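PDB 3KZT: DUF3828 domain-containing protein from Bacteroides thetaiotaomicron, which is of unknown function but is probably a lipoprotein in its natural form, with helices packed beside a four-stranded antiparallel sheet. Local coordinates for residues 55-58 / 59-63; 66-69 / 70-73; 77-80 / 81-84; 127-131 / 132-136. All coordinates share one frame; numbering follows the deposited sequence.

Interaction 1 (55-58 / 59-63); sequences SIKQ and KFLTK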
loop_
_atom_site.group_PDB
_atom_site.type_symbol
_atom_site.label_atom_id
_atom_site.label_comp_id
_atom_site.label_asym_id
_atom_site.label_seq_id
_atom_site.Cartn_x
_atom_site.Cartn_y
_atom_site.Cartn_z
ATOM N N SER A 55 -8.455 8.800 -9.970
ATOM C CA SER A 55 -8.050 7.753 -10.979
ATOM C C SER A 55 -8.345 6.334 -10.493
ATOM O O SER A 55 -8.886 5.520 -11.238
ATOM C CB SER A 55 -6.550 7.828 -11.306
ATOM O OG SER A 55 -6.179 9.081 -11.834
ATOM N N ILE A 56 -7.995 6.065 -9.236
ATOM C CA ILE A 56 -8.239 4.764 -8.601
ATOM C C ILE A 56 -9.749 4.489 -8.454
ATOM O O ILE A 56 -10.202 3.373 -8.733
ATOM C CB ILE A 56 -7.513 4.666 -7.231
ATOM C CG1 ILE A 56 -5.991 4.628 -7.441
ATOM C CG2 ILE A 56 -7.932 3.415 -6.475
ATOM C CD1 ILE A 56 -5.220 5.016 -6.216
ATOM N N LYS A 57 -10.515 5.510 -8.042
ATOM C CA LYS A 57 -11.996 5.401 -7.966
ATOM C C LYS A 57 -12.623 5.163 -9.347
ATOM O O LYS A 57 -13.562 4.379 -9.469
ATOM C CB LYS A 57 -12.623 6.643 -7.292
ATOM C CG LYS A 57 -12.330 6.735 -5.803
ATOM C CD LYS A 57 -12.502 8.159 -5.243
ATOM C CE LYS A 57 -13.951 8.590 -5.140
ATOM N NZ LYS A 57 -14.079 10.020 -4.658
ATOM N N GLN A 58 -12.089 5.819 -10.378
ATOM C CA GLN A 58 -12.544 5.588 -11.782
ATOM C C GLN A 58 -12.263 4.122 -12.237
ATOM O O GLN A 58 -13.080 3.534 -12.965
ATOM C CB GLN A 58 -11.876 6.591 -12.754
ATOM C CG GLN A 58 -12.205 8.115 -12.481
ATOM C CD GLN A 58 -13.414 8.666 -13.203
ATOM O OE1 GLN A 58 -14.274 7.922 -13.710
ATOM N NE2 GLN A 58 -13.504 9.999 -13.241
ATOM N N LYS A 59 -11.135 3.548 -11.768
ATOM C CA LYS A 59 -10.746 2.171 -12.116
ATOM C C LYS A 59 -11.580 1.118 -11.382
ATOM O O LYS A 59 -12.158 0.219 -12.022
ATOM C CB LYS A 59 -9.245 1.939 -11.820
ATOM C CG LYS A 59 -8.741 0.509 -12.149
ATOM C CD LYS A 59 -7.225 0.434 -12.238
ATOM C CE LYS A 59 -6.770 -0.988 -12.567
ATOM N NZ LYS A 59 -7.338 -1.471 -13.858
ATOM N N PHE A 60 -11.623 1.223 -10.051
ATOM C CA PHE A 60 -12.267 0.211 -9.191
ATOM C C PHE A 60 -13.774 0.338 -8.892
ATOM O O PHE A 60 -14.405 -0.674 -8.576
ATOM C CB PHE A 60 -11.487 0.090 -7.881
ATOM C CG PHE A 60 -10.132 -0.556 -8.036
ATOM C CD1 PHE A 60 -10.012 -1.949 -8.055
ATOM C CD2 PHE A 60 -8.975 0.213 -8.139
ATOM C CE1 PHE A 60 -8.765 -2.562 -8.193
ATOM C CE2 PHE A 60 -7.724 -0.393 -8.274
ATOM C CZ PHE A 60 -7.621 -1.783 -8.298
ATOM N N LEU A 61 -14.341 1.553 -8.986
ATOM C CA LEU A 61 -15.772 1.799 -8.666
ATOM C C LEU A 61 -16.602 2.076 -9.926
ATOM O O LEU A 61 -16.078 2.618 -10.906
ATOM C CB LEU A 61 -15.910 2.986 -7.696
ATOM C CG LEU A 61 -14.944 3.066 -6.501
ATOM C CD1 LEU A 61 -15.299 4.265 -5.620
ATOM C CD2 LEU A 61 -14.926 1.819 -5.682
ATOM N N THR A 62 -17.897 1.722 -9.894
ATOM C CA THR A 62 -18.810 2.015 -11.025
ATOM C C THR A 62 -19.157 3.514 -11.050
ATOM O O THR A 62 -18.953 4.223 -10.052
ATOM C CB THR A 62 -20.153 1.195 -10.963
ATOM O OG1 THR A 62 -20.907 1.567 -9.807
ATOM C CG2 THR A 62 -19.891 -0.312 -10.952
ATOM N N LYS A 63 -19.667 3.981 -12.199
ATOM C CA LYS A 63 -20.135 5.382 -12.375
ATOM C C LYS A 63 -21.222 5.771 -11.352
ATOM O O LYS A 63 -21.223 6.900 -10.847
ATOM C CB LYS A 63 -20.670 5.599 -13.806
#

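Interaction 2 (66-69 / 70-73); sequences IEKV and DRLI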
loop_
_atom_site.group_PDB
_atom_site.type_symbol
_atom_site.label_atom_id
_atom_site.label_comp_id
_atom_site.label_asym_id
_atom_site.label_seq_id
_atom_site.Cartn_x
_atom_site.Cartn_y
_atom_site.Cartn_z
ATOM N N ILE A 66 -19.503 6.158 -7.702
ATOM C CA ILE A 66 -18.697 7.415 -7.687
ATOM C C ILE A 66 -19.599 8.656 -7.451
ATOM O O ILE A 66 -19.228 9.562 -6.693
ATOM C CB ILE A 66 -17.874 7.584 -9.011
ATOM C CG1 ILE A 66 -16.740 6.557 -9.079
ATOM C CG2 ILE A 66 -17.255 8.981 -9.109
ATOM C CD1 ILE A 66 -16.087 6.468 -10.464
ATOM N N GLU A 67 -20.769 8.669 -8.098
ATOM C CA GLU A 67 -21.800 9.706 -7.867
ATOM C C GLU A 67 -22.372 9.648 -6.441
ATOM O O GLU A 67 -22.585 10.686 -5.828
ATOM C CB GLU A 67 -22.939 9.590 -8.889
ATOM C CG GLU A 67 -22.554 10.061 -10.303
ATOM C CD GLU A 67 -23.714 9.975 -11.320
ATOM O OE1 GLU A 67 -24.614 9.111 -11.163
ATOM O OE2 GLU A 67 -23.711 10.775 -12.286
ATOM N N LYS A 68 -22.633 8.435 -5.936
ATOM C CA LYS A 68 -23.067 8.237 -4.526
ATOM C C LYS A 68 -21.977 8.690 -3.508
ATOM O O LYS A 68 -22.315 9.192 -2.430
ATOM C CB LYS A 68 -23.497 6.762 -4.272
ATOM C CG LYS A 68 -23.760 6.401 -2.787
ATOM C CD LYS A 68 -24.445 5.061 -2.605
ATOM C CE LYS A 68 -24.625 4.776 -1.099
ATOM N NZ LYS A 68 -25.264 3.465 -0.780
ATOM N N VAL A 69 -20.696 8.492 -3.852
ATOM C CA VAL A 69 -19.575 8.955 -3.009
ATOM C C VAL A 69 -19.533 10.494 -2.952
ATOM O O VAL A 69 -19.261 11.052 -1.893
ATOM C CB VAL A 69 -18.204 8.342 -3.463
ATOM C CG1 VAL A 69 -17.025 8.980 -2.711
ATOM C CG2 VAL A 69 -18.211 6.839 -3.237
ATOM N N ASP A 70 -19.826 11.162 -4.078
ATOM C CA ASP A 70 -19.939 12.637 -4.109
ATOM C C ASP A 70 -21.075 13.144 -3.219
ATOM O O ASP A 70 -20.886 14.149 -2.517
ATOM C CB ASP A 70 -20.134 13.165 -5.544
ATOM C CG ASP A 70 -18.899 12.995 -6.418
ATOM O OD1 ASP A 70 -17.838 12.560 -5.920
ATOM O OD2 ASP A 70 -18.997 13.303 -7.624
ATOM N N ARG A 71 -22.240 12.466 -3.258
ATOM C CA ARG A 71 -23.391 12.796 -2.371
ATOM C C ARG A 71 -23.002 12.666 -0.903
ATOM O O ARG A 71 -23.313 13.542 -0.087
ATOM C CB ARG A 71 -24.610 11.873 -2.622
ATOM C CG ARG A 71 -25.430 12.188 -3.838
ATOM C CD ARG A 71 -26.800 11.495 -3.755
ATOM N NE ARG A 71 -26.698 10.084 -3.359
ATOM C CZ ARG A 71 -26.923 9.637 -2.123
ATOM N NH1 ARG A 71 -27.263 10.478 -1.162
ATOM N NH2 ARG A 71 -26.810 8.349 -1.853
ATOM N N LEU A 72 -22.333 11.556 -0.567
ATOM C CA LEU A 72 -21.872 11.307 0.819
ATOM C C LEU A 72 -20.747 12.282 1.258
ATOM O O LEU A 72 -20.712 12.677 2.425
ATOM C CB LEU A 72 -21.448 9.845 1.002
ATOM C CG LEU A 72 -22.589 8.817 0.907
ATOM C CD1 LEU A 72 -22.034 7.420 0.745
ATOM C CD2 LEU A 72 -23.508 8.881 2.108
ATOM N N ILE A 73 -19.844 12.650 0.325
ATOM C CA ILE A 73 -18.823 13.715 0.563
ATOM C C ILE A 73 -19.518 15.044 0.882
ATOM O O ILE A 73 -19.079 15.754 1.753
ATOM C CB ILE A 73 -17.860 13.912 -0.671
ATOM C CG1 ILE A 73 -16.832 12.786 -0.752
ATOM C CG2 ILE A 73 -17.094 15.252 -0.584
ATOM C CD1 ILE A 73 -16.200 12.659 -2.121
HETATM O O HOH W 1 -16.546 10.318 -5.742
#

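Interaction 3 (77-80 / 81-84); sequences DADP and IIRA. With SO4 (sulfate ion), chain F.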
loop_
_atom_site.group_PDB
_atom_site.type_symbol
_atom_site.label_atom_id
_atom_site.label_comp_id
_atom_site.label_asym_id
_atom_site.label_seq_id
_atom_site.Cartn_x
_atom_site.Cartn_y
_atom_site.Cartn_z
ATOM N N ASP A 77 -18.681 15.138 6.201
ATOM C CA ASP A 77 -17.476 15.952 5.950
ATOM C C ASP A 77 -16.320 14.983 6.114
ATOM O O ASP A 77 -15.371 15.234 6.838
ATOM C CB ASP A 77 -17.412 17.151 6.926
ATOM C CG ASP A 77 -18.427 18.252 6.577
ATOM O OD1 ASP A 77 -18.406 18.746 5.426
ATOM O OD2 ASP A 77 -19.227 18.641 7.457
ATOM N N ALA A 78 -16.436 13.852 5.418
ATOM C CA ALA A 78 -15.488 12.764 5.522
ATOM C C ALA A 78 -15.531 11.948 4.246
ATOM O O ALA A 78 -16.498 12.018 3.484
ATOM C CB ALA A 78 -15.822 11.900 6.722
ATOM N N ASP A 79 -14.463 11.199 4.007
ATOM C CA ASP A 79 -14.371 10.338 2.849
ATOM C C ASP A 79 -15.206 9.070 3.193
ATOM O O ASP A 79 -14.837 8.337 4.105
ATOM C CB ASP A 79 -12.900 9.987 2.579
ATOM C CG ASP A 79 -12.688 9.282 1.254
ATOM O OD1 ASP A 79 -13.613 8.632 0.737
ATOM O OD2 ASP A 79 -11.571 9.379 0.732
ATOM N N PRO A 80 -16.335 8.830 2.470
ATOM C CA PRO A 80 -17.135 7.621 2.768
ATOM C C PRO A 80 -16.429 6.239 2.494
ATOM O O PRO A 80 -16.843 5.221 3.082
ATOM C CB PRO A 80 -18.358 7.790 1.851
ATOM C CG PRO A 80 -17.861 8.595 0.740
ATOM C CD PRO A 80 -16.932 9.581 1.347
ATOM N N ILE A 81 -15.393 6.232 1.623
ATOM C CA ILE A 81 -14.638 5.010 1.309
ATOM C C ILE A 81 -13.886 4.508 2.558
ATOM O O ILE A 81 -13.921 3.322 2.860
ATOM C CB ILE A 81 -13.632 5.229 0.131
ATOM C CG1 ILE A 81 -14.378 5.544 -1.185
ATOM C CG2 ILE A 81 -12.759 3.964 -0.083
ATOM C CD1 ILE A 81 -13.465 5.991 -2.309
ATOM N N ILE A 82 -13.233 5.438 3.278
ATOM C CA ILE A 82 -12.480 5.137 4.547
ATOM C C ILE A 82 -13.217 5.542 5.860
ATOM O O ILE A 82 -12.742 5.199 6.962
ATOM C CB ILE A 82 -11.020 5.764 4.548
ATOM C CG1 ILE A 82 -11.028 7.294 4.360
ATOM C CG2 ILE A 82 -10.172 5.129 3.454
ATOM C CD1 ILE A 82 -9.695 7.964 4.604
ATOM N N ARG A 83 -14.364 6.243 5.742
ATOM C CA ARG A 83 -15.112 6.800 6.901
ATOM C C ARG A 83 -14.181 7.623 7.799
ATOM O O ARG A 83 -14.103 7.413 9.020
ATOM C CB ARG A 83 -15.846 5.697 7.675
ATOM C CG ARG A 83 -16.921 5.049 6.878
ATOM C CD ARG A 83 -17.644 4.018 7.678
ATOM N NE ARG A 83 -18.777 3.468 6.931
ATOM C CZ ARG A 83 -19.691 2.613 7.418
ATOM N NH1 ARG A 83 -19.634 2.164 8.689
ATOM N NH2 ARG A 83 -20.685 2.191 6.621
ATOM N N ALA A 84 -13.454 8.534 7.159
ATOM C CA ALA A 84 -12.465 9.369 7.824
ATOM C C ALA A 84 -12.087 10.503 6.887
ATOM O O ALA A 84 -12.409 10.453 5.697
ATOM C CB ALA A 84 -11.248 8.559 8.171
HETATM S S SO4 F . -23.020 0.304 8.134
HETATM O O1 SO4 F . -23.122 0.736 6.739
HETATM O O2 SO4 F . -21.624 0.100 8.505
HETATM O O3 SO4 F . -23.748 -0.954 8.304
HETATM O O4 SO4 F . -23.605 1.328 9.002
HETATM O O HOH W 2 -19.106 4.716 4.282
#

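Interaction 4 (127-131 / 132-136); sequences VVNVD and GQYLI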
loop_
_atom_site.group_PDB
_atom_site.type_symbol
_atom_site.label_atom_id
_atom_site.label_comp_id
_atom_site.label_asym_id
_atom_site.label_seq_id
_atom_site.Cartn_x
_atom_site.Cartn_y
_atom_site.Cartn_z
ATOM N N VAL A 127 -20.022 -5.868 -4.682
ATOM C CA VAL A 127 -19.167 -6.140 -5.853
ATOM C C VAL A 127 -19.988 -6.640 -7.047
ATOM O O VAL A 127 -20.875 -7.465 -6.871
ATOM C CB VAL A 127 -18.084 -7.226 -5.508
ATOM C CG1 VAL A 127 -17.315 -7.677 -6.774
ATOM C CG2 VAL A 127 -17.118 -6.694 -4.468
ATOM N N VAL A 128 -19.679 -6.135 -8.251
ATOM C CA VAL A 128 -20.289 -6.608 -9.512
ATOM C C VAL A 128 -19.149 -7.148 -10.393
ATOM O O VAL A 128 -18.011 -6.662 -10.294
ATOM C CB VAL A 128 -21.073 -5.467 -10.261
ATOM C CG1 VAL A 128 -20.129 -4.319 -10.707
ATOM C CG2 VAL A 128 -21.836 -6.027 -11.459
ATOM N N ASN A 129 -19.441 -8.172 -11.196
ATOM C CA ASN A 129 -18.489 -8.703 -12.186
ATOM C C ASN A 129 -18.988 -8.271 -13.561
ATOM O O ASN A 129 -20.102 -8.595 -13.926
ATOM C CB ASN A 129 -18.366 -10.222 -12.101
ATOM C CG ASN A 129 -17.165 -10.773 -12.926
ATOM O OD1 ASN A 129 -17.065 -10.564 -14.131
ATOM N ND2 ASN A 129 -16.284 -11.497 -12.261
ATOM N N VAL A 130 -18.156 -7.518 -14.287
ATOM C CA VAL A 130 -18.442 -7.087 -15.663
ATOM C C VAL A 130 -17.360 -7.707 -16.558
ATOM O O VAL A 130 -16.193 -7.317 -16.462
ATOM C CB VAL A 130 -18.425 -5.537 -15.792
ATOM C CG1 VAL A 130 -18.782 -5.122 -17.210
ATOM C CG2 VAL A 130 -19.387 -4.918 -14.809
ATOM N N ASP A 131 -17.761 -8.698 -17.387
ATOM C CA ASP A 131 -16.874 -9.399 -18.373
ATOM C C ASP A 131 -15.514 -9.884 -17.787
ATOM O O ASP A 131 -14.456 -9.695 -18.387
ATOM C CB ASP A 131 -16.671 -8.511 -19.611
ATOM C CG ASP A 131 -17.971 -8.224 -20.340
ATOM O OD1 ASP A 131 -18.617 -9.185 -20.819
ATOM O OD2 ASP A 131 -18.342 -7.036 -20.456
ATOM N N GLY A 132 -15.576 -10.472 -16.594
ATOM C CA GLY A 132 -14.387 -10.950 -15.878
ATOM C C GLY A 132 -13.729 -9.986 -14.900
ATOM O O GLY A 132 -12.945 -10.432 -14.067
ATOM N N GLN A 133 -14.031 -8.674 -15.001
ATOM C CA GLN A 133 -13.472 -7.638 -14.099
ATOM C C GLN A 133 -14.396 -7.400 -12.916
ATOM O O GLN A 133 -15.583 -7.176 -13.114
ATOM C CB GLN A 133 -13.317 -6.296 -14.838
ATOM C CG GLN A 133 -12.301 -6.299 -15.961
ATOM C CD GLN A 133 -10.889 -6.381 -15.449
ATOM O OE1 GLN A 133 -10.226 -7.417 -15.598
ATOM N NE2 GLN A 133 -10.421 -5.309 -14.796
ATOM N N TYR A 134 -13.837 -7.431 -11.699
ATOM C CA TYR A 134 -14.584 -7.136 -10.467
ATOM C C TYR A 134 -14.532 -5.626 -10.175
ATOM O O TYR A 134 -13.482 -5.005 -10.302
ATOM C CB TYR A 134 -14.021 -7.914 -9.283
ATOM C CG TYR A 134 -14.217 -9.402 -9.394
ATOM C CD1 TYR A 134 -15.425 -9.989 -9.017
ATOM C CD2 TYR A 134 -13.196 -10.236 -9.874
ATOM C CE1 TYR A 134 -15.616 -11.360 -9.096
ATOM C CE2 TYR A 134 -13.382 -11.618 -9.965
ATOM C CZ TYR A 134 -14.604 -12.167 -9.568
ATOM O OH TYR A 134 -14.824 -13.504 -9.638
ATOM N N LEU A 135 -15.681 -5.059 -9.808
ATOM C CA LEU A 135 -15.825 -3.627 -9.503
ATOM C C LEU A 135 -16.740 -3.484 -8.312
ATOM O O LEU A 135 -17.622 -4.310 -8.125
ATOM C CB LEU A 135 -16.437 -2.883 -10.694
ATOM C CG LEU A 135 -15.637 -2.838 -11.998
ATOM C CD1 LEU A 135 -16.481 -2.284 -13.121
ATOM C CD2 LEU A 135 -14.384 -2.012 -11.814
ATOM N N ILE A 136 -16.519 -2.444 -7.495
ATOM C CA ILE A 136 -17.380 -2.161 -6.356
ATOM C C ILE A 136 -18.514 -1.287 -6.917
ATOM O O ILE A 136 -18.240 -0.247 -7.498
ATOM C CB ILE A 136 -16.625 -1.435 -5.210
ATOM C CG1 ILE A 136 -15.483 -2.320 -4.662
ATOM C CG2 ILE A 136 -17.563 -1.120 -4.097
ATOM C CD1 ILE A 136 -14.578 -1.641 -3.663
HETATM O O HOH W 3 -13.741 -12.993 -13.232
#

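Interaction 1 (55-58 / 59-63)
I56 and F60 meet because I56 sets its CG2 branch anti to the backbone N while F60 turns CG anti to its carbonyl carbon (chi1 -70°), swinging the ring back along the closing turn of helix 47-60. This C-terminal turn puts I56 CG2 3.8 Å from F60 CD2, the two side chains crossing at a slant, with I56 O at the ring's edge near its plane. K59 is modelled in two conformers, and only tentatively does its CG methylene lie over one face of the ring. The backbone supports the pairing: F60 N reaches I56 O at 2.9 Å with an N-H...O angle of 172°, and K59 N reaches S55 O at 3.0 Å. L61 N still bonds K57 O at 3.0 Å, although L61 itself is the first residue to leave helical geometry. L61 CD1 rests 3.9 Å from K57 CG, so the aliphatic start of the lysine chain packs on the leucine. With an alanine at L61, K57 would probably lose this apolar neighbour and a gap would open toward I66 and I136, which the leucine also touches. F34 and A37 of helix 13-41 pack on I56, and M30 on F60. Beyond the turn, T62 is the N-cap of the next helix, its OG1 weakly bonded to L65 N.

Interaction 2 (66-69 / 70-73)
From I66 to I73 the backbone runs as regular alpha helix with four i to i+4 bonds, the shortest from I73 N to V69 O at 2.8 Å. The bond from D70 N to I66 O measures 3.1 Å. One side of this part of helix 63-75 is apolar. V69 holds CG1 anti to the backbone N (chi1 172°), which sends V69 CG1 forward along the helix to within 3.8 Å of I73 CD1, the two side chains meeting at a slant. P80, from the following loop, packs on V69, L72 and I73.

K68 marks the change to polar chemistry. Its fully extended chain lies beside L72, pointing the same way, with K68 CG 4.1 Å from L72 CD1. R71 is modelled in two conformers; in one of them, and so only tentatively, the guanidinium bends back across the same lysine and brings R71 NH2 3.7 Å from K68 CG. D70 has a different partner: a water donates to I66 O at 2.9 Å and to D70 OD1 at 2.6 Å, so I66 O serves both the helix bond and the water.

K68 NZ forms a salt bridge to D138 and also bonds the carbonyls of I139 and T140. In that same R71 conformer, R71 NH2 lies 5.2 Å from K68 NZ and pairs with E142. The acids at the end of strand 133-139 and just after it thus probably offset the positive charge, tying the helix to the C-terminal end of the chain.

Interaction 3 (77-80 / 81-84)
A G1 beta bulge closes the tight loop from D79 to A84: R83 and A84 both stand opposite D79, whose backbone N bonds A84 O at 2.8 Å. In return D79 O receives two weak bonds, from R83 N at 2.7 Å and from A84 N at 3.4 Å. The D79 side chain folds over the turn as well. With CG anti to the backbone N (chi1 -170°), D79 OD1 takes the I81 N-H, the N lying 3.1 Å away and above the carboxylate plane; spanning P80, this is an Asx turn. The second oxygen, OD2, bonds Y38 OH of helix 13-41, and D79 CB packs on I82 CG1 nearly at right angles.

The R83 chain is extended from CG to NE and leads away from the turn. A water accepts from R83 NE and donates to P80 O, bridging the arginine back to the turn. The guanidinium meets a sulfate, probably from the crystallisation liquor, edge-on: R83 NH1 bonds sulfate O2 at 2.9 Å and R83 NH2 bonds sulfate O1 at 2.8 Å. NH2 also bonds T140 OG1. R83 has a positive phi (52°), a left-handed conformation, as expected at the first position of a G1 bulge, where glycine is most common.

Interaction 4 (127-131 / 132-136)
The Y134 ring carries the N129 amide over one face, with ND2 3.2 Å above the ring plane, displaced toward the CE1-CZ rim. The amide stands steeply on the ring, the planes 74° apart, so it is the nitrogen end and not the flat of the amide that touches. At the ring's edge, near its plane, V127 CG1 lies 3.7 Å from Y134 CD1. Keeping CG anti to the backbone N (chi1 -168°) carries the N129 amide over toward Y134 and the turn, where both its ends are used. N129 OD1 accepts G132 N at 2.9 Å in the carbonyl plane, while ND2 gives a hydrogen to a water that in turn donates to G132 O.

Y134 OH bonds E26 of helix 13-41, and I23 and M30 of that helix also pack on the tyrosine. A leucine in place of Y134 would probably leave E26 without this hydroxyl and the N129 amide without its aromatic seat.

The other face carries V128, V130 and L135, with Q133 beside the turn; V128 CG1 lies 4.0 Å from L135 CB and V130 CG2 4.3 Å from L135 CD1. Between the faces, the hydrogen-bonded pair V128-L135 is joined by V128 N to L135 O at 2.8 Å and L135 N to V128 O at 2.9 Å. V130 and Q133 form the next such pair. G132 has a phi of 92°, where a CB would clash with D131 O. The whole is a beta hairpin with a two-residue loop, closed by a type I' turn from V130 to Q133.

Interactions 1 and 2 mix buried and exposed residues and interaction 3 buried and partly exposed ones, whereas interaction 4 lies largely at the surface. Interactions 1 and 2 lie on successive helices and touch where I66 CD1 packs against K57 O. P80 ties interaction 3 to helix 63-75; I81, in one of two conformers, tentatively approaches K57 of helix 47-60. The hairpin of interaction 4 meets helix 47-60 through probable backbone bonds of I136 to F60 and T62, but stays about 7 Å (nearest atoms) from interactions 2 and 3. Backbone bonds and apolar packing share interaction 1, a lysine salt bridge flanks interaction 2, turn bonds make interaction 3, and an amide on a ring marks interaction 4.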